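Local coordinates for signal recognition particle 19 kDa protein (Pyrococcus furiosus, PDB 3DLU) that probably binds 7S RNA directly and mediates attachment of the 54 kDa subunit in the archaeal signal recognition particle, which targets nascent membrane proteins, at residues A[45-50]-A[74-79]; A[35-40]-A[90-95]. All coordinates share one frame; numbering follows the deposited sequence.

Interaction 1: residues A[45-50]-A[74-79]; sequences KFKVIR and VLESPY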
# COMPACT_ATOMS: atom_id res chain seq x y z
N LYS A 45 -6.16 -13.86 -20.01
CA LYS A 45 -7.28 -14.54 -19.35
C LYS A 45 -6.92 -15.04 -17.95
O LYS A 45 -7.49 -16.02 -17.47
CB LYS A 45 -7.81 -15.71 -20.17
CG LYS A 45 -7.94 -15.43 -21.65
CD LYS A 45 -9.29 -14.94 -22.06
CE LYS A 45 -9.55 -15.39 -23.49
NZ LYS A 45 -10.72 -14.72 -24.09
N PHE A 46 -5.98 -14.38 -17.30
CA PHE A 46 -5.67 -14.70 -15.92
C PHE A 46 -6.68 -13.94 -15.09
O PHE A 46 -7.29 -12.98 -15.57
CB PHE A 46 -4.25 -14.27 -15.55
CG PHE A 46 -3.16 -14.96 -16.33
CD1 PHE A 46 -3.42 -16.10 -17.08
CD2 PHE A 46 -1.85 -14.49 -16.27
CE1 PHE A 46 -2.41 -16.74 -17.78
CE2 PHE A 46 -0.82 -15.13 -16.97
CZ PHE A 46 -1.10 -16.25 -17.73
N LYS A 47 -6.89 -14.36 -13.85
CA LYS A 47 -7.81 -13.61 -13.01
C LYS A 47 -7.00 -12.76 -12.04
O LYS A 47 -6.08 -13.25 -11.40
CB LYS A 47 -8.73 -14.56 -12.24
CG LYS A 47 -9.71 -13.84 -11.34
CD LYS A 47 -10.67 -14.81 -10.68
CE LYS A 47 -11.82 -14.06 -10.01
NZ LYS A 47 -12.68 -14.97 -9.21
N VAL A 48 -7.34 -11.47 -11.97
CA VAL A 48 -6.67 -10.55 -11.05
C VAL A 48 -7.38 -10.49 -9.70
O VAL A 48 -8.57 -10.15 -9.61
CB VAL A 48 -6.55 -9.15 -11.65
CG1 VAL A 48 -5.81 -8.22 -10.72
CG2 VAL A 48 -5.84 -9.22 -13.00
N ILE A 49 -6.63 -10.83 -8.65
CA ILE A 49 -7.14 -10.95 -7.28
C ILE A 49 -6.86 -9.70 -6.43
O ILE A 49 -7.74 -9.20 -5.73
CB ILE A 49 -6.52 -12.20 -6.60
CG1 ILE A 49 -6.84 -13.47 -7.41
CG2 ILE A 49 -6.97 -12.33 -5.15
CD1 ILE A 49 -8.33 -13.68 -7.69
N ARG A 50 -5.62 -9.21 -6.49
CA ARG A 50 -5.24 -7.97 -5.78
C ARG A 50 -4.24 -7.17 -6.61
O ARG A 50 -3.36 -7.74 -7.23
CB ARG A 50 -4.58 -8.28 -4.43
CG ARG A 50 -3.98 -7.02 -3.76
CD ARG A 50 -3.37 -7.29 -2.38
NE ARG A 50 -3.14 -6.06 -1.61
CZ ARG A 50 -1.97 -5.69 -1.09
NH1 ARG A 50 -0.89 -6.45 -1.26
NH2 ARG A 50 -1.88 -4.56 -0.40
N VAL A 74 -1.61 -9.95 -7.22
CA VAL A 74 -1.95 -11.33 -6.97
C VAL A 74 -2.83 -11.77 -8.12
O VAL A 74 -3.81 -11.09 -8.45
CB VAL A 74 -2.72 -11.49 -5.64
CG1 VAL A 74 -3.11 -12.94 -5.44
CG2 VAL A 74 -1.85 -11.01 -4.46
N LEU A 75 -2.46 -12.89 -8.74
CA LEU A 75 -3.13 -13.42 -9.92
C LEU A 75 -3.48 -14.91 -9.77
O LEU A 75 -2.89 -15.61 -8.96
CB LEU A 75 -2.21 -13.27 -11.14
CG LEU A 75 -1.84 -11.87 -11.63
CD1 LEU A 75 -0.82 -11.96 -12.76
CD2 LEU A 75 -3.08 -11.10 -12.07
N GLU A 76 -4.44 -15.38 -10.57
CA GLU A 76 -4.66 -16.81 -10.73
C GLU A 76 -4.45 -17.15 -12.19
O GLU A 76 -4.94 -16.44 -13.06
CB GLU A 76 -6.08 -17.19 -10.30
CG GLU A 76 -6.23 -17.28 -8.81
CD GLU A 76 -7.66 -17.56 -8.37
OE1 GLU A 76 -8.59 -17.36 -9.17
OE2 GLU A 76 -7.83 -17.99 -7.21
N SER A 77 -3.73 -18.23 -12.46
CA SER A 77 -3.42 -18.61 -13.83
C SER A 77 -3.43 -20.13 -13.95
O SER A 77 -3.09 -20.81 -13.00
CB SER A 77 -2.02 -18.06 -14.18
OG SER A 77 -1.46 -18.71 -15.31
N PRO A 78 -3.81 -20.65 -15.13
CA PRO A 78 -3.75 -22.10 -15.39
C PRO A 78 -2.31 -22.60 -15.46
O PRO A 78 -2.07 -23.80 -15.40
CB PRO A 78 -4.38 -22.25 -16.78
CG PRO A 78 -4.71 -20.88 -17.26
CD PRO A 78 -4.14 -19.87 -16.33
N TYR A 79 -1.35 -21.68 -15.60
CA TYR A 79 0.06 -22.04 -15.72
C TYR A 79 0.82 -21.78 -14.44
O TYR A 79 0.36 -21.01 -13.59
CB TYR A 79 0.72 -21.27 -16.86
CG TYR A 79 -0.08 -21.30 -18.14
CD1 TYR A 79 -0.16 -22.46 -18.90
CD2 TYR A 79 -0.77 -20.18 -18.59
CE1 TYR A 79 -0.90 -22.50 -20.06
CE2 TYR A 79 -1.52 -20.22 -19.74
CZ TYR A 79 -1.58 -21.38 -20.48
OH TYR A 79 -2.31 -21.41 -21.64

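Interaction 2: residues A[35-40]-A[90-95]; sequences EEIVRA and QKIREF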
# COMPACT_ATOMS: atom_id res chain seq x y z
N GLU A 35 0.26 -1.50 -13.91
CA GLU A 35 -0.90 -1.44 -14.79
C GLU A 35 -0.68 -2.23 -16.08
O GLU A 35 -1.61 -2.79 -16.64
CB GLU A 35 -1.25 0.02 -15.13
N GLU A 36 0.57 -2.29 -16.53
CA GLU A 36 0.87 -3.08 -17.73
C GLU A 36 0.73 -4.57 -17.44
O GLU A 36 0.25 -5.33 -18.28
CB GLU A 36 2.29 -2.77 -18.23
CG GLU A 36 2.43 -1.41 -18.90
CD GLU A 36 3.85 -1.17 -19.40
OE1 GLU A 36 4.78 -1.26 -18.56
OE2 GLU A 36 4.05 -0.91 -20.61
N ILE A 37 1.19 -4.98 -16.27
CA ILE A 37 1.06 -6.37 -15.83
C ILE A 37 -0.41 -6.74 -15.70
O ILE A 37 -0.82 -7.83 -16.10
CB ILE A 37 1.81 -6.56 -14.51
CG1 ILE A 37 3.32 -6.40 -14.78
CG2 ILE A 37 1.52 -7.93 -13.90
CD1 ILE A 37 4.17 -6.22 -13.53
N VAL A 38 -1.21 -5.83 -15.15
CA VAL A 38 -2.64 -6.11 -15.01
C VAL A 38 -3.28 -6.24 -16.39
O VAL A 38 -4.04 -7.18 -16.65
CB VAL A 38 -3.35 -5.04 -14.18
CG1 VAL A 38 -4.88 -5.18 -14.31
CG2 VAL A 38 -2.92 -5.12 -12.72
N ARG A 39 -2.96 -5.31 -17.28
CA ARG A 39 -3.48 -5.37 -18.64
C ARG A 39 -3.10 -6.67 -19.34
O ARG A 39 -3.95 -7.30 -19.98
CB ARG A 39 -3.01 -4.17 -19.47
CG ARG A 39 -3.61 -4.15 -20.86
CD ARG A 39 -3.03 -3.03 -21.70
NE ARG A 39 -3.42 -3.18 -23.10
CZ ARG A 39 -2.94 -2.44 -24.10
NH1 ARG A 39 -2.06 -1.49 -23.85
NH2 ARG A 39 -3.36 -2.66 -25.34
N ALA A 40 -1.83 -7.06 -19.23
CA ALA A 40 -1.35 -8.32 -19.80
C ALA A 40 -2.07 -9.54 -19.22
O ALA A 40 -2.47 -10.43 -19.97
CB ALA A 40 0.17 -8.46 -19.60
N GLN A 90 6.06 -11.07 -22.44
CA GLN A 90 5.96 -11.03 -23.89
C GLN A 90 4.70 -10.29 -24.35
O GLN A 90 4.71 -9.61 -25.38
CB GLN A 90 6.07 -12.44 -24.50
CG GLN A 90 6.12 -12.47 -26.04
CD GLN A 90 7.26 -11.66 -26.65
OE1 GLN A 90 8.22 -11.29 -25.98
NE2 GLN A 90 7.16 -11.41 -27.95
N LYS A 91 3.63 -10.39 -23.57
CA LYS A 91 2.42 -9.65 -23.87
C LYS A 91 2.64 -8.14 -23.70
O LYS A 91 2.14 -7.34 -24.50
CB LYS A 91 1.27 -10.13 -22.97
CG LYS A 91 -0.02 -9.36 -23.16
CD LYS A 91 -0.60 -9.58 -24.55
CE LYS A 91 -0.65 -11.05 -24.90
NZ LYS A 91 -1.41 -11.25 -26.18
N ILE A 92 3.39 -7.75 -22.67
CA ILE A 92 3.69 -6.34 -22.47
C ILE A 92 4.55 -5.80 -23.63
O ILE A 92 4.33 -4.69 -24.11
CB ILE A 92 4.39 -6.09 -21.12
CG1 ILE A 92 3.43 -6.39 -19.96
CG2 ILE A 92 4.89 -4.64 -21.03
CD1 ILE A 92 4.10 -6.27 -18.58
N ARG A 93 5.50 -6.61 -24.09
CA ARG A 93 6.31 -6.23 -25.25
C ARG A 93 5.41 -5.97 -26.46
O ARG A 93 5.59 -5.00 -27.19
CB ARG A 93 7.33 -7.33 -25.58
CG ARG A 93 8.08 -7.14 -26.91
CD ARG A 93 9.30 -8.08 -27.00
NE ARG A 93 10.35 -7.65 -26.08
CZ ARG A 93 10.62 -8.26 -24.93
NH1 ARG A 93 9.95 -9.36 -24.57
NH2 ARG A 93 11.55 -7.76 -24.13
N GLU A 94 4.44 -6.84 -26.65
CA GLU A 94 3.50 -6.70 -27.76
C GLU A 94 2.65 -5.42 -27.63
O GLU A 94 2.53 -4.67 -28.61
CB GLU A 94 2.64 -7.96 -27.89
CG GLU A 94 1.51 -7.86 -28.88
CD GLU A 94 0.53 -9.03 -28.75
OE1 GLU A 94 -0.58 -8.95 -29.32
OE2 GLU A 94 0.86 -10.02 -28.07
N PHE A 95 2.08 -5.16 -26.45
CA PHE A 95 1.34 -3.91 -26.21
C PHE A 95 2.20 -2.71 -26.55
O PHE A 95 1.74 -1.75 -27.15
CB PHE A 95 0.97 -3.72 -24.72
CG PHE A 95 -0.02 -4.70 -24.19
CD1 PHE A 95 -0.98 -5.27 -25.01
CD2 PHE A 95 -0.02 -5.03 -22.84
CE1 PHE A 95 -1.90 -6.16 -24.50
CE2 PHE A 95 -0.94 -5.92 -22.31
CZ PHE A 95 -1.88 -6.49 -23.15
O HOH W 1 -0.96 -0.94 -26.84

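Interaction 1: residues A[45-50]-A[74-79]
F46 carries its CG anti to the carbonyl carbon (chi1 -63°), and S77 holds OG anti to its own backbone N (chi1 162°), which together bring the serine over one face of the phenyl ring. They sit where an antiparallel hairpin, strands 47-56 and 68-76, begins and ends. S77 CB lies 3.8 Å from the F46 ring centroid, almost on the ring normal, a CH-pi contact. S77 OG accepts from Y79 N, making an ST turn, and also bonds to S84 of helix 81-100. P78 CD and Y79 CD2 both meet F46 CE1, the tyrosine presenting its ring edge. An alanine at F46 would lose the ring that S77, P78 and Y79 pack on and would probably loosen the S77-Y79 turn at this end of the hairpin. Along the strands, the backbones of K47 and E76 bond both ways; the E76 carboxylate goes to R3 of strand 3-6. On the face shared by V48 and L75, V48 CG2 presses tightly on L75 CD2 at 3.5 Å. A classic beta bulge follows: V74 O accepts from I49 N at 2.8 Å, from above the carbonyl plane, and from R50 N at 3.3 Å, on a lone pair.

Interaction 2: residues A[35-40]-A[90-95]
The guanidinium of R39 lies flat on the ring of F95, planes 10° apart, with CZ 3.8 Å from the ring centroid: a stacked cation-pi pair. The arginine arrives fully extended, CG anti to the backbone N (chi1 -176°), so that CD, NE and CZ lie over the ring. CD makes a CH-pi contact on the same face, and NE sits above the ring centre. On the opposite face K91 O, from the phenylalanine's own helix, stands over the rim. The ring's edge is driven into the backbone of helix 34-43, with F95 CE2 3.4 Å from A40 N, whose hydrogen goes to E36 O within the helix.

Beside the ring, I92 inserts between E36, I37 and A40. Its CG1 branch meets E36 O and A40 CB, its CD1 reaches I37 CG1 at 3.9 Å, and its CG2 touches the carboxylate of E36. A40 CB packs on K91 CG at 3.7 Å where the two backbones come nearest.

In the second shell, a water accepts from R39 NH1 and donates to F95 O at 2.8 Å, tying the arginine tip to the opposite helix. E36 is held by R96 in a salt bridge and by R33 N, which fixes the carboxylate beside I92. K91 bends at chi2 and chi3, and its NZ pairs with E94 OE2.

The short helical segments cross at 102°, their axes 9.2 Å apart; the loop residues P8 and V29 pack on I37 and I92, and K91 touches L44, in the turn that carries the chain from helix 34-43 to strand 47-56.

Overall arrangement
Helix 34-43 leads into strand 47-56, and strand 68-76 into helix 81-100, so interaction 2 joins the outer helices of the two pairs and interaction 1 the strands between them. Their centres lie 14 Å apart, and the two do not touch. Interaction 2 is the buried one, near the chain's centre and untouched by other subunits; it has no direct hydrogen bond across it and relies on side-chain packing, a cation-pi stack and a water. Interaction 1 is only partly buried and built on backbone hydrogen bonds; its R50 makes salt bridges with two neighbouring subunits. A41 of helix 34-43, packing on F46 and L75, brings the two regions together.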